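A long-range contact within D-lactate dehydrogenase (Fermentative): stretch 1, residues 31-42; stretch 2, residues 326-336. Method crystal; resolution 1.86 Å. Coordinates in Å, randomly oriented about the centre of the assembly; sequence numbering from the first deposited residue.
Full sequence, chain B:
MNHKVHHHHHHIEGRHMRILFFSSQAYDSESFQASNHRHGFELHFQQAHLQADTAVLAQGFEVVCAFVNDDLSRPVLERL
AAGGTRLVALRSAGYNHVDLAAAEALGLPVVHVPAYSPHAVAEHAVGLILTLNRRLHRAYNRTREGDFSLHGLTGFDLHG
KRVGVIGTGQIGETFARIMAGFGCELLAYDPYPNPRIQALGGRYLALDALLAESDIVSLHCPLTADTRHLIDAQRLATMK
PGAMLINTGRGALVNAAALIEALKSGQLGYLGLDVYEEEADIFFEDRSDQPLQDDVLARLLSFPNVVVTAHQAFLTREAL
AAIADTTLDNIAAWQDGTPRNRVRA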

ATOM      1  N   SER B  31       7.015   8.992  27.672  1.00 38.88           N
ATOM      2  CA  SER B  31       7.434   8.023  28.668  1.00 41.23           C
ATOM      3  C   SER B  31       8.327   8.700  29.732  1.00 41.43           C
ATOM      4  O   SER B  31       8.176   8.468  30.935  1.00 43.26           O
ATOM      5  CB  SER B  31       8.192   6.832  28.032  1.00 36.83           C
ATOM      6  OG  SER B  31       9.268   7.238  27.121  1.00 34.65           O
ATOM      7  N   PHE B  32       9.262   9.529  29.274  1.00 44.23           N
ATOM      8  CA  PHE B  32      10.224  10.167  30.222  1.00 41.08           C
ATOM      9  C   PHE B  32       9.517  11.198  31.075  1.00 43.98           C
ATOM     10  O   PHE B  32       9.823  11.336  32.241  1.00 42.42           O
ATOM     11  CB  PHE B  32      11.405  10.783  29.467  1.00 38.50           C
ATOM     12  CG  PHE B  32      12.524   9.813  29.235  1.00 37.74           C
ATOM     13  CD1 PHE B  32      13.448   9.578  30.228  1.00 36.89           C
ATOM     14  CD2 PHE B  32      12.608   9.061  28.069  1.00 35.34           C
ATOM     15  CE1 PHE B  32      14.451   8.681  30.046  1.00 37.14           C
ATOM     16  CE2 PHE B  32      13.626   8.154  27.885  1.00 36.95           C
ATOM     17  CZ  PHE B  32      14.560   7.962  28.867  1.00 35.93           C
ATOM     18  N   GLN B  33       8.549  11.925  30.518  1.00 47.48           N
ATOM     19  CA  GLN B  33       7.770  12.817  31.408  1.00 52.60           C
ATOM     20  C   GLN B  33       7.046  12.098  32.522  1.00 50.75           C
ATOM     21  O   GLN B  33       7.062  12.564  33.648  1.00 55.21           O
ATOM     22  CB  GLN B  33       6.842  13.728  30.640  1.00 56.15           C
ATOM     23  CG  GLN B  33       7.708  14.751  29.957  1.00 64.10           C
ATOM     24  CD  GLN B  33       6.980  15.829  29.233  1.00 75.68           C
ATOM     25  OE1 GLN B  33       5.830  15.683  28.856  1.00 73.60           O
ATOM     26  NE2 GLN B  33       7.671  16.940  29.034  1.00 81.69           N
ATOM     27  N   ALA B  34       6.478  10.948  32.240  1.00 47.68           N
ATOM     28  CA  ALA B  34       5.768  10.206  33.268  1.00 51.35           C
ATOM     29  C   ALA B  34       6.744   9.642  34.289  1.00 53.55           C
ATOM     30  O   ALA B  34       6.473   9.669  35.501  1.00 60.17           O
ATOM     31  CB  ALA B  34       4.967   9.084  32.633  1.00 51.29           C
ATOM     32  N   SER B  35       7.896   9.168  33.796  1.00 49.57           N
ATOM     33  CA  SER B  35       8.876   8.577  34.672  1.00 49.38           C
ATOM     34  C   SER B  35       9.534   9.627  35.593  1.00 51.07           C
ATOM     35  O   SER B  35       9.996   9.307  36.689  1.00 53.67           O
ATOM     36  CB  SER B  35       9.930   7.856  33.835  1.00 49.81           C
ATOM     37  OG  SER B  35      10.914   7.343  34.715  1.00 60.42           O
ATOM     38  N   ASN B  36       9.547  10.862  35.149  1.00 53.40           N
ATOM     39  CA  ASN B  36      10.143  11.999  35.883  1.00 55.15           C
ATOM     40  C   ASN B  36       9.338  12.449  37.134  1.00 61.90           C
ATOM     41  O   ASN B  36       9.820  13.267  37.911  1.00 60.94           O
ATOM     42  CB  ASN B  36      10.318  13.193  34.924  1.00 51.22           C
ATOM     43  CG  ASN B  36      11.341  14.218  35.408  1.00 52.03           C
ATOM     44  OD1 ASN B  36      12.389  13.893  36.032  1.00 49.20           O
ATOM     45  ND2 ASN B  36      11.049  15.468  35.121  1.00 49.11           N
ATOM     46  N   HIS B  37       8.160  11.859  37.363  1.00 73.06           N
ATOM     47  CA  HIS B  37       7.313  12.183  38.530  1.00 80.50           C
ATOM     48  C   HIS B  37       7.990  11.839  39.855  1.00 81.07           C
ATOM     49  O   HIS B  37       7.572  12.324  40.886  1.00 84.37           O
ATOM     50  CB  HIS B  37       5.916  11.521  38.443  1.00 84.52           C
ATOM     51  CG  HIS B  37       5.061  12.040  37.315  1.00 90.92           C
ATOM     52  ND1 HIS B  37       5.304  13.243  36.679  1.00 91.79           N
ATOM     53  CD2 HIS B  37       3.954  11.525  36.723  1.00 95.62           C
ATOM     54  CE1 HIS B  37       4.393  13.439  35.741  1.00 93.57           C
ATOM     55  NE2 HIS B  37       3.562  12.411  35.747  1.00 96.35           N
ATOM     56  N   ARG B  38       9.043  11.026  39.828  1.00 77.73           N
ATOM     57  CA  ARG B  38       9.828  10.725  41.021  1.00 76.32           C
ATOM     58  C   ARG B  38      11.270  11.242  40.896  1.00 66.37           C
ATOM     59  O   ARG B  38      12.132  10.789  41.611  1.00 58.35           O
ATOM     60  CB  ARG B  38       9.805   9.204  41.320  1.00 80.99           C
ATOM     61  CG  ARG B  38       9.721   8.296  40.082  1.00 83.99           C
ATOM     62  CD  ARG B  38       8.247   8.179  39.666  1.00 88.71           C
ATOM     63  NE  ARG B  38       8.056   7.383  38.463  1.00 93.55           N
ATOM     64  CZ  ARG B  38       8.092   6.053  38.434  1.00 90.99           C
ATOM     65  NH1 ARG B  38       8.321   5.353  39.538  1.00 89.56           N
ATOM     66  NH2 ARG B  38       7.898   5.410  37.293  1.00 91.39           N
ATOM     67  N   HIS B  39      11.526  12.205  40.012  1.00 61.63           N
ATOM     68  CA  HIS B  39      12.851  12.818  39.932  1.00 56.49           C
ATOM     69  C   HIS B  39      12.799  14.330  39.853  1.00 55.89           C
ATOM     70  O   HIS B  39      13.585  14.991  40.502  1.00 57.47           O
ATOM     71  CB  HIS B  39      13.663  12.278  38.737  1.00 53.97           C
ATOM     72  CG  HIS B  39      13.958  10.821  38.830  1.00 51.50           C
ATOM     73  ND1 HIS B  39      14.940  10.305  39.653  1.00 52.17           N
ATOM     74  CD2 HIS B  39      13.367   9.758  38.235  1.00 49.50           C
ATOM     75  CE1 HIS B  39      14.945   8.989  39.564  1.00 49.44           C
ATOM     76  NE2 HIS B  39      13.998   8.635  38.708  1.00 51.95           N
ATOM     77  N   GLY B  40      11.931  14.886  39.024  1.00 56.86           N
ATOM     78  CA  GLY B  40      11.858  16.339  38.866  1.00 63.08           C
ATOM     79  C   GLY B  40      13.040  16.920  38.113  1.00 63.04           C
ATOM     80  O   GLY B  40      13.441  18.072  38.345  1.00 61.52           O
ATOM     81  N   PHE B  41      13.626  16.141  37.217  1.00 52.47           N
ATOM     82  CA  PHE B  41      14.674  16.694  36.395  1.00 51.15           C
ATOM     83  C   PHE B  41      14.065  17.702  35.403  1.00 49.19           C
ATOM     84  O   PHE B  41      12.872  17.731  35.175  1.00 50.62           O
ATOM     85  CB  PHE B  41      15.438  15.559  35.691  1.00 53.71           C
ATOM     86  CG  PHE B  41      16.135  14.583  36.641  1.00 55.22           C
ATOM     87  CD1 PHE B  41      16.658  14.990  37.873  1.00 55.40           C
ATOM     88  CD2 PHE B  41      16.313  13.246  36.271  1.00 53.65           C
ATOM     89  CE1 PHE B  41      17.315  14.078  38.714  1.00 61.58           C
ATOM     90  CE2 PHE B  41      16.991  12.341  37.091  1.00 56.45           C
ATOM     91  CZ  PHE B  41      17.497  12.751  38.316  1.00 59.31           C
ATOM     92  N   GLU B  42      14.894  18.545  34.818  1.00 52.16           N
ATOM     93  CA  GLU B  42      14.446  19.480  33.795  1.00 53.09           C
ATOM     94  C   GLU B  42      14.758  18.810  32.473  1.00 50.28           C
ATOM     95  O   GLU B  42      15.931  18.699  32.089  1.00 47.86           O
ATOM     96  CB  GLU B  42      15.191  20.839  33.876  1.00 54.72           C
ATOM     97  CG  GLU B  42      14.692  21.893  32.867  1.00 57.81           C
ATOM     98  CD  GLU B  42      15.419  23.231  32.967  1.00 63.39           C
ATOM     99  OE1 GLU B  42      15.790  23.628  34.079  1.00 64.69           O
ATOM    100  OE2 GLU B  42      15.645  23.894  31.929  1.00 65.08           O
TER
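Stretch 2 (326-336) TTLDNIAAWQD

Stretch 2 packs on stretch 1 as a continuous helix, residues 326-335, which enters from earlier in the chain and keeps regular i to i+4 backbone bonds such as Ala332 N to Leu328 O (2.9 Å). Its axis passes 10.4 Å from that of the helix running through Ser31 to Ser35, which begins earlier in the chain, and the two N-to-C directions diverge by 54° (signed crossing angle -54°). The backbones come nearest where Leu328 CA lies 7.3 Å from Asn36 CA, and 450 Å² is buried in all.

Leu328, with the largest covered area, points toward stretch 1 with chi1 m and chi2 t, and its side chain lies among residues of the helix and of the turn that follows. Its CD2 meets the edge of the Phe32 ring, 3.8 Å from Phe32 CD1, and also lies 4.1 Å from Phe41 CD2. Its CD1 reaches Ser35 OG at 3.8 Å and Asn36 N at 3.7 Å, while Leu328 CB is 3.5 Å from His39 CD2.

Phe41 is the main partner on the other side. Asn36 ties down the loop that presents it: Phe41 N donates to Asn36 OD1 (2.8 Å), and Asn36 ND2 donates to Phe41 O (2.9 Å). The ring, chi1 m, lies along one side of the helix, with Phe41 CE2 4.0 Å from Ile331 CG2, Phe41 CZ 4.2 Å from Ala332 CB, and, a turn after Ile331, Phe41 CE1 3.8 Å from Gln335 OE1.

Phe32 extends the contact toward the start of stretch 2, its CE1 3.8 Å from Thr327 CB. His39 lays one ring face against Leu328 O; at the ring edge its NE2 is 3.1 Å from Asp329 OD1, a side chain whose CA-to-CB bond points away although its end returns. Most of the contacts are packing of side chains, centred on Leu328 and Phe41.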

ATOM      1  N   THR B 326      14.649   3.274  34.200  1.00 31.54           N
ATOM      2  CA  THR B 326      16.000   2.823  34.270  1.00 33.82           C
ATOM      3  C   THR B 326      16.956   3.972  33.940  1.00 36.12           C
ATOM      4  O   THR B 326      17.933   4.209  34.683  1.00 38.17           O
ATOM      5  CB  THR B 326      16.220   1.583  33.408  1.00 33.07           C
ATOM      6  OG1 THR B 326      15.543   0.490  34.071  1.00 34.15           O
ATOM      7  CG2 THR B 326      17.657   1.253  33.354  1.00 33.27           C
ATOM      8  N   THR B 327      16.668   4.725  32.880  1.00 33.74           N
ATOM      9  CA  THR B 327      17.589   5.774  32.439  1.00 33.36           C
ATOM     10  C   THR B 327      17.642   6.935  33.488  1.00 37.98           C
ATOM     11  O   THR B 327      18.727   7.395  33.835  1.00 35.13           O
ATOM     12  CB  THR B 327      17.168   6.281  31.066  1.00 34.33           C
ATOM     13  OG1 THR B 327      17.251   5.182  30.130  1.00 30.95           O
ATOM     14  CG2 THR B 327      18.028   7.432  30.599  1.00 33.36           C
ATOM     15  N   LEU B 328      16.486   7.370  33.995  1.00 36.27           N
ATOM     16  CA  LEU B 328      16.447   8.398  35.023  1.00 37.77           C
ATOM     17  C   LEU B 328      17.110   7.911  36.333  1.00 38.63           C
ATOM     18  O   LEU B 328      17.896   8.665  36.954  1.00 39.95           O
ATOM     19  CB  LEU B 328      15.009   8.918  35.233  1.00 38.32           C
ATOM     20  CG  LEU B 328      14.405   9.635  34.004  1.00 38.78           C
ATOM     21  CD1 LEU B 328      13.116  10.373  34.320  1.00 38.04           C
ATOM     22  CD2 LEU B 328      15.374  10.594  33.338  1.00 38.81           C
ATOM     23  N   ASP B 329      16.856   6.658  36.728  1.00 40.31           N
ATOM     24  CA  ASP B 329      17.567   6.081  37.866  1.00 39.15           C
ATOM     25  C   ASP B 329      19.071   6.042  37.634  1.00 39.82           C
ATOM     26  O   ASP B 329      19.846   6.306  38.572  1.00 34.99           O
ATOM     27  CB  ASP B 329      17.045   4.692  38.245  1.00 42.03           C
ATOM     28  CG  ASP B 329      15.657   4.733  38.912  1.00 49.13           C
ATOM     29  OD1 ASP B 329      15.178   5.843  39.321  1.00 53.71           O
ATOM     30  OD2 ASP B 329      15.060   3.637  39.075  1.00 53.94           O
ATOM     31  N   ASN B 330      19.507   5.688  36.423  1.00 34.37           N
ATOM     32  CA  ASN B 330      20.939   5.683  36.113  1.00 36.57           C
ATOM     33  C   ASN B 330      21.547   7.073  36.325  1.00 36.73           C
ATOM     34  O   ASN B 330      22.698   7.217  36.768  1.00 35.59           O
ATOM     35  CB  ASN B 330      21.250   5.246  34.662  1.00 34.44           C
ATOM     36  CG  ASN B 330      21.029   3.790  34.415  1.00 34.95           C
ATOM     37  OD1 ASN B 330      20.927   2.965  35.327  1.00 33.56           O
ATOM     38  ND2 ASN B 330      20.960   3.440  33.107  1.00 34.01           N
ATOM     39  N   ILE B 331      20.763   8.082  35.990  1.00 36.50           N
ATOM     40  CA  ILE B 331      21.241   9.453  36.036  1.00 40.34           C
ATOM     41  C   ILE B 331      21.348   9.901  37.513  1.00 42.53           C
ATOM     42  O   ILE B 331      22.341  10.570  37.887  1.00 41.55           O
ATOM     43  CB  ILE B 331      20.338  10.402  35.196  1.00 42.11           C
ATOM     44  CG1 ILE B 331      20.601  10.196  33.694  1.00 40.98           C
ATOM     45  CG2 ILE B 331      20.636  11.870  35.496  1.00 43.13           C
ATOM     46  CD1 ILE B 331      19.550  10.805  32.781  1.00 41.53           C
ATOM     47  N   ALA B 332      20.335   9.540  38.314  1.00 41.72           N
ATOM     48  CA  ALA B 332      20.308   9.865  39.777  1.00 42.17           C
ATOM     49  C   ALA B 332      21.489   9.176  40.461  1.00 41.13           C
ATOM     50  O   ALA B 332      22.167   9.744  41.318  1.00 41.10           O
ATOM     51  CB  ALA B 332      18.973   9.432  40.386  1.00 42.44           C
ATOM     52  N   ALA B 333      21.740   7.948  40.040  1.00 40.01           N
ATOM     53  CA  ALA B 333      22.842   7.154  40.563  1.00 39.43           C
ATOM     54  C   ALA B 333      24.204   7.758  40.223  1.00 39.96           C
ATOM     55  O   ALA B 333      25.090   7.893  41.109  1.00 40.83           O
ATOM     56  CB  ALA B 333      22.726   5.710  40.134  1.00 39.53           C
ATOM     57  N   TRP B 334      24.406   8.161  38.976  1.00 40.63           N
ATOM     58  CA  TRP B 334      25.661   8.798  38.630  1.00 39.23           C
ATOM     59  C   TRP B 334      25.894  10.003  39.522  1.00 41.48           C
ATOM     60  O   TRP B 334      27.005  10.213  40.055  1.00 39.59           O
ATOM     61  CB  TRP B 334      25.667   9.232  37.156  1.00 36.91           C
ATOM     62  CG  TRP B 334      26.711  10.282  36.804  1.00 36.65           C
ATOM     63  CD1 TRP B 334      28.061  10.078  36.525  1.00 35.97           C
ATOM     64  CD2 TRP B 334      26.525  11.744  36.703  1.00 35.58           C
ATOM     65  NE1 TRP B 334      28.695  11.266  36.262  1.00 37.89           N
ATOM     66  CE2 TRP B 334      27.835  12.301  36.350  1.00 37.71           C
ATOM     67  CE3 TRP B 334      25.448  12.607  36.857  1.00 37.70           C
ATOM     68  CZ2 TRP B 334      28.030  13.659  36.169  1.00 39.44           C
ATOM     69  CZ3 TRP B 334      25.661  13.977  36.670  1.00 38.99           C
ATOM     70  CH2 TRP B 334      26.921  14.486  36.334  1.00 39.24           C
ATOM     71  N   GLN B 335      24.851  10.814  39.662  1.00 42.06           N
ATOM     72  CA  GLN B 335      24.814  12.016  40.517  1.00 47.83           C
ATOM     73  C   GLN B 335      25.320  11.745  41.929  1.00 50.30           C
ATOM     74  O   GLN B 335      26.043  12.560  42.491  1.00 48.97           O
ATOM     75  CB  GLN B 335      23.367  12.500  40.584  1.00 53.69           C
ATOM     76  CG  GLN B 335      23.139  13.935  40.952  1.00 65.11           C
ATOM     77  CD  GLN B 335      21.646  14.195  41.246  1.00 69.02           C
ATOM     78  OE1 GLN B 335      20.735  13.966  40.412  1.00 64.70           O
ATOM     79  NE2 GLN B 335      21.388  14.656  42.460  1.00 72.22           N
ATOM     80  N   ASP B 336      24.905  10.618  42.496  1.00 47.00           N
ATOM     81  CA  ASP B 336      25.286  10.214  43.833  1.00 49.85           C
ATOM     82  C   ASP B 336      26.563   9.457  43.892  1.00 44.73           C
ATOM     83  O   ASP B 336      26.944   9.023  44.955  1.00 46.16           O
ATOM     84  CB  ASP B 336      24.209   9.304  44.393  1.00 51.43           C
ATOM     85  CG  ASP B 336      22.885  10.019  44.558  1.00 57.62           C
ATOM     86  OD1 ASP B 336      22.877  11.269  44.737  1.00 61.90           O
ATOM     87  OD2 ASP B 336      21.843   9.321  44.492  1.00 63.01           O
TER